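PDB 6Z3U: protein kinase domain-containing protein from Chaetomium thermophilum, which probably transfers phosphate from ATP to serine and threonine residues as the cyclin-dependent kinase of the CAK complex, with the RNA polymerase II tail among its likely substrates. Local coordinates for residues Y261-Y273 / N319-D331. Numbering follows the deposited sequence.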
# COMPACT_ATOMS: atom_id res chain seq x y z
N TYR B 261 16.26 6.99 16.19
CA TYR B 261 15.09 7.79 15.85
C TYR B 261 13.79 7.13 16.29
O TYR B 261 12.71 7.61 15.94
CB TYR B 261 15.06 8.05 14.34
CG TYR B 261 16.39 8.52 13.80
CD1 TYR B 261 17.38 7.62 13.44
CD2 TYR B 261 16.67 9.88 13.68
CE1 TYR B 261 18.60 8.04 12.96
CE2 TYR B 261 17.89 10.31 13.20
CZ TYR B 261 18.85 9.39 12.84
OH TYR B 261 20.07 9.80 12.36
N ARG B 262 13.87 6.04 17.07
CA ARG B 262 12.69 5.30 17.49
C ARG B 262 11.98 6.04 18.62
O ARG B 262 12.64 6.46 19.59
CB ARG B 262 13.07 3.91 17.98
CG ARG B 262 11.94 2.89 17.94
CD ARG B 262 12.30 1.61 18.69
NE ARG B 262 13.62 1.07 18.33
CZ ARG B 262 13.88 0.38 17.23
NH1 ARG B 262 12.93 0.12 16.35
NH2 ARG B 262 15.12 -0.06 17.02
N PRO B 263 10.67 6.23 18.55
CA PRO B 263 9.97 6.94 19.63
C PRO B 263 9.87 6.07 20.87
O PRO B 263 10.04 4.84 20.80
CB PRO B 263 8.58 7.22 19.03
CG PRO B 263 8.39 6.14 18.03
CD PRO B 263 9.75 5.83 17.47
N PRO B 264 9.58 6.66 22.03
CA PRO B 264 9.52 5.85 23.26
C PRO B 264 8.42 4.80 23.24
O PRO B 264 8.62 3.70 23.77
CB PRO B 264 9.30 6.90 24.36
CG PRO B 264 8.76 8.11 23.65
CD PRO B 264 9.39 8.10 22.30
N GLU B 265 7.26 5.10 22.65
CA GLU B 265 6.18 4.13 22.66
C GLU B 265 6.56 2.87 21.90
O GLU B 265 6.13 1.77 22.26
CB GLU B 265 4.90 4.75 22.07
CG GLU B 265 4.97 5.16 20.60
CD GLU B 265 5.27 6.64 20.41
OE1 GLU B 265 5.96 7.23 21.26
OE2 GLU B 265 4.81 7.20 19.39
N LEU B 266 7.39 2.99 20.86
CA LEU B 266 7.87 1.81 20.15
C LEU B 266 8.97 1.11 20.93
O LEU B 266 9.04 -0.12 20.93
CB LEU B 266 8.36 2.20 18.75
CG LEU B 266 7.39 1.95 17.60
CD1 LEU B 266 5.99 2.43 17.93
CD2 LEU B 266 7.89 2.62 16.32
N LEU B 267 9.84 1.88 21.60
CA LEU B 267 10.82 1.27 22.48
C LEU B 267 10.15 0.44 23.56
O LEU B 267 10.71 -0.57 24.02
CB LEU B 267 11.70 2.35 23.12
CG LEU B 267 12.73 3.04 22.22
CD1 LEU B 267 13.16 4.36 22.81
CD2 LEU B 267 13.94 2.14 22.01
N PHE B 268 8.95 0.83 23.98
CA PHE B 268 8.19 0.10 24.98
C PHE B 268 7.32 -1.00 24.39
O PHE B 268 6.51 -1.59 25.10
CB PHE B 268 7.32 1.08 25.77
CG PHE B 268 8.10 2.12 26.53
CD1 PHE B 268 9.38 1.86 26.99
CD2 PHE B 268 7.56 3.38 26.77
CE1 PHE B 268 10.10 2.81 27.69
CE2 PHE B 268 8.27 4.33 27.46
CZ PHE B 268 9.54 4.05 27.92
N GLY B 269 7.49 -1.31 23.10
CA GLY B 269 6.79 -2.43 22.51
C GLY B 269 5.35 -2.16 22.14
O GLY B 269 4.55 -3.10 22.05
N ALA B 270 4.99 -0.90 21.91
CA ALA B 270 3.60 -0.56 21.59
C ALA B 270 3.17 -1.23 20.29
O ALA B 270 3.92 -1.27 19.31
CB ALA B 270 3.43 0.95 21.48
N ARG B 271 1.95 -1.76 20.29
CA ARG B 271 1.40 -2.47 19.14
C ARG B 271 0.27 -1.72 18.46
O ARG B 271 -0.15 -2.14 17.37
CB ARG B 271 0.88 -3.85 19.57
CG ARG B 271 1.82 -4.61 20.50
CD ARG B 271 3.04 -5.14 19.77
NE ARG B 271 2.69 -6.19 18.82
CZ ARG B 271 3.58 -6.85 18.07
NH1 ARG B 271 3.17 -7.79 17.24
NH2 ARG B 271 4.87 -6.55 18.15
N HIS B 272 -0.24 -0.64 19.05
CA HIS B 272 -1.35 0.14 18.49
C HIS B 272 -0.94 1.61 18.53
O HIS B 272 -1.31 2.35 19.45
CB HIS B 272 -2.64 -0.12 19.26
CG HIS B 272 -3.09 -1.55 19.22
ND1 HIS B 272 -3.35 -2.28 20.36
CD2 HIS B 272 -3.33 -2.37 18.18
CE1 HIS B 272 -3.73 -3.50 20.02
NE2 HIS B 272 -3.73 -3.58 18.70
N TYR B 273 -0.19 2.04 17.53
CA TYR B 273 0.33 3.40 17.43
C TYR B 273 -0.18 4.07 16.16
O TYR B 273 -0.95 3.48 15.39
CB TYR B 273 1.86 3.39 17.47
CG TYR B 273 2.51 2.46 16.48
CD1 TYR B 273 2.75 2.86 15.17
CD2 TYR B 273 2.89 1.17 16.84
CE1 TYR B 273 3.36 2.02 14.26
CE2 TYR B 273 3.49 0.32 15.94
CZ TYR B 273 3.72 0.74 14.65
OH TYR B 273 4.33 -0.11 13.75
N ASN B 319 2.74 12.01 33.36
CA ASN B 319 2.80 12.67 32.06
C ASN B 319 2.34 11.78 30.92
O ASN B 319 2.16 12.27 29.80
CB ASN B 319 4.23 13.15 31.79
CG ASN B 319 5.25 12.02 31.81
OD1 ASN B 319 4.96 10.91 31.38
ND2 ASN B 319 6.44 12.32 32.31
N TRP B 320 2.13 10.49 31.17
CA TRP B 320 1.82 9.53 30.11
C TRP B 320 1.04 8.37 30.73
O TRP B 320 1.59 7.29 30.97
CB TRP B 320 3.09 9.03 29.44
CG TRP B 320 2.89 8.21 28.20
CD1 TRP B 320 1.71 7.74 27.70
CD2 TRP B 320 3.91 7.77 27.30
NE1 TRP B 320 1.93 7.03 26.55
CE2 TRP B 320 3.27 7.03 26.28
CE3 TRP B 320 5.30 7.92 27.26
CZ2 TRP B 320 3.98 6.45 25.23
CZ3 TRP B 320 6.00 7.34 26.21
CH2 TRP B 320 5.34 6.62 25.21
N PRO B 321 -0.25 8.57 31.00
CA PRO B 321 -1.03 7.52 31.66
C PRO B 321 -0.97 6.21 30.91
O PRO B 321 -1.12 6.16 29.69
CB PRO B 321 -2.45 8.10 31.68
CG PRO B 321 -2.26 9.58 31.63
CD PRO B 321 -1.04 9.80 30.78
N GLY B 322 -0.75 5.13 31.66
CA GLY B 322 -0.69 3.80 31.10
C GLY B 322 0.65 3.42 30.49
O GLY B 322 0.77 2.32 29.96
N VAL B 323 1.64 4.31 30.55
CA VAL B 323 2.93 4.02 29.92
C VAL B 323 3.55 2.76 30.53
O VAL B 323 4.07 1.90 29.81
CB VAL B 323 3.87 5.23 30.04
CG1 VAL B 323 4.18 5.54 31.49
CG2 VAL B 323 5.15 5.00 29.25
N SER B 324 3.48 2.63 31.85
CA SER B 324 4.06 1.47 32.53
C SER B 324 3.35 0.17 32.19
O SER B 324 3.81 -0.89 32.62
CB SER B 324 4.02 1.69 34.05
OG SER B 324 2.69 1.83 34.51
N LYS B 325 2.25 0.22 31.44
CA LYS B 325 1.51 -0.97 31.04
C LYS B 325 1.87 -1.43 29.63
O LYS B 325 1.23 -2.35 29.11
CB LYS B 325 0.01 -0.70 31.12
CG LYS B 325 -0.44 -0.08 32.44
CD LYS B 325 -0.06 -0.94 33.63
CE LYS B 325 -0.82 -0.53 34.88
NZ LYS B 325 -0.60 0.90 35.23
N LEU B 326 2.86 -0.82 29.00
CA LEU B 326 3.23 -1.20 27.64
C LEU B 326 3.90 -2.58 27.64
O LEU B 326 4.52 -2.98 28.63
CB LEU B 326 4.16 -0.17 27.02
CG LEU B 326 3.63 0.89 26.05
CD1 LEU B 326 2.15 0.75 25.73
CD2 LEU B 326 3.92 2.28 26.59
N PRO B 327 3.78 -3.33 26.54
CA PRO B 327 4.27 -4.71 26.53
C PRO B 327 5.73 -4.86 26.95
O PRO B 327 6.09 -5.89 27.53
CB PRO B 327 4.06 -5.15 25.08
CG PRO B 327 2.95 -4.29 24.59
CD PRO B 327 3.13 -2.97 25.27
N GLU B 328 6.57 -3.88 26.65
CA GLU B 328 8.00 -3.96 26.93
C GLU B 328 8.48 -2.69 27.62
O GLU B 328 9.58 -2.20 27.37
CB GLU B 328 8.80 -4.21 25.66
CG GLU B 328 8.55 -5.57 25.03
CD GLU B 328 9.09 -5.67 23.62
OE1 GLU B 328 10.33 -5.76 23.47
OE2 GLU B 328 8.28 -5.67 22.67
N TRP B 329 7.65 -2.14 28.50
CA TRP B 329 8.05 -0.97 29.27
C TRP B 329 9.27 -1.30 30.12
O TRP B 329 9.32 -2.34 30.78
CB TRP B 329 6.91 -0.50 30.16
CG TRP B 329 7.33 0.55 31.14
CD1 TRP B 329 7.48 1.88 30.90
CD2 TRP B 329 7.67 0.35 32.52
NE1 TRP B 329 7.89 2.53 32.04
CE2 TRP B 329 8.01 1.61 33.05
CE3 TRP B 329 7.71 -0.77 33.35
CZ2 TRP B 329 8.39 1.78 34.38
CZ3 TRP B 329 8.09 -0.60 34.67
CH2 TRP B 329 8.42 0.67 35.17
N TRP B 330 10.25 -0.39 30.12
CA TRP B 330 11.44 -0.57 30.93
C TRP B 330 11.93 0.80 31.38
O TRP B 330 11.80 1.79 30.66
CB TRP B 330 12.54 -1.30 30.16
CG TRP B 330 13.80 -1.47 30.95
CD1 TRP B 330 14.08 -2.46 31.85
CD2 TRP B 330 14.95 -0.62 30.93
NE1 TRP B 330 15.33 -2.28 32.38
CE2 TRP B 330 15.89 -1.15 31.83
CE3 TRP B 330 15.27 0.55 30.22
CZ2 TRP B 330 17.13 -0.57 32.05
CZ3 TRP B 330 16.51 1.13 30.44
CH2 TRP B 330 17.42 0.57 31.34
N ASP B 331 12.49 0.84 32.59
CA ASP B 331 13.00 2.06 33.18
C ASP B 331 14.34 1.75 33.82
O ASP B 331 14.50 0.69 34.45
CB ASP B 331 12.03 2.63 34.23
CG ASP B 331 12.43 4.01 34.69
OD1 ASP B 331 12.33 4.96 33.88
OD2 ASP B 331 12.84 4.15 35.86
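Phe268 is the bump that fills a hollow in 319-331, walled by Trp320, Val323, Leu326 and Trp329. Its CG lies anti to the carbonyl carbon (chi1 -62°), carrying the ring off the helix end into this hollow. Trp329 turns an edge to one face, an edge-to-face pair with centroids 5.1 Å apart and planes at 58°; Pro264 O lies toward the rim of the opposite face. Val323 CG2 meets Phe268 CE2 at 3.7 Å, while Leu326 CB packs on Phe268 CB at 3.6 Å. An alanine in place of Phe268 would probably leave the hollow unfilled and Trp329 without its ring face.

The Pro263-Pro264-Glu265 form of the APE motif, which closes the activation segment, straddles the start of helix 264-267 in the kinase C-lobe, Pro263 at the N-cap; a Schellman motif with Gly269 as C-prime residue ends the helix. Glu328 N donates to Phe268 O (2.8 Å, 149° at the hydrogen).

Trp320 wedges its benzo edge against the helix start, CZ3 lying 3.8 Å from Pro264 CB and CH2 3.7 Å from Glu265 CB. The Glu265 carboxylate salt-bridges Arg371, and Trp320 NE1 hydrogen-bonds to Thr38 O of the neighbouring RING-type domain-containing protein chain.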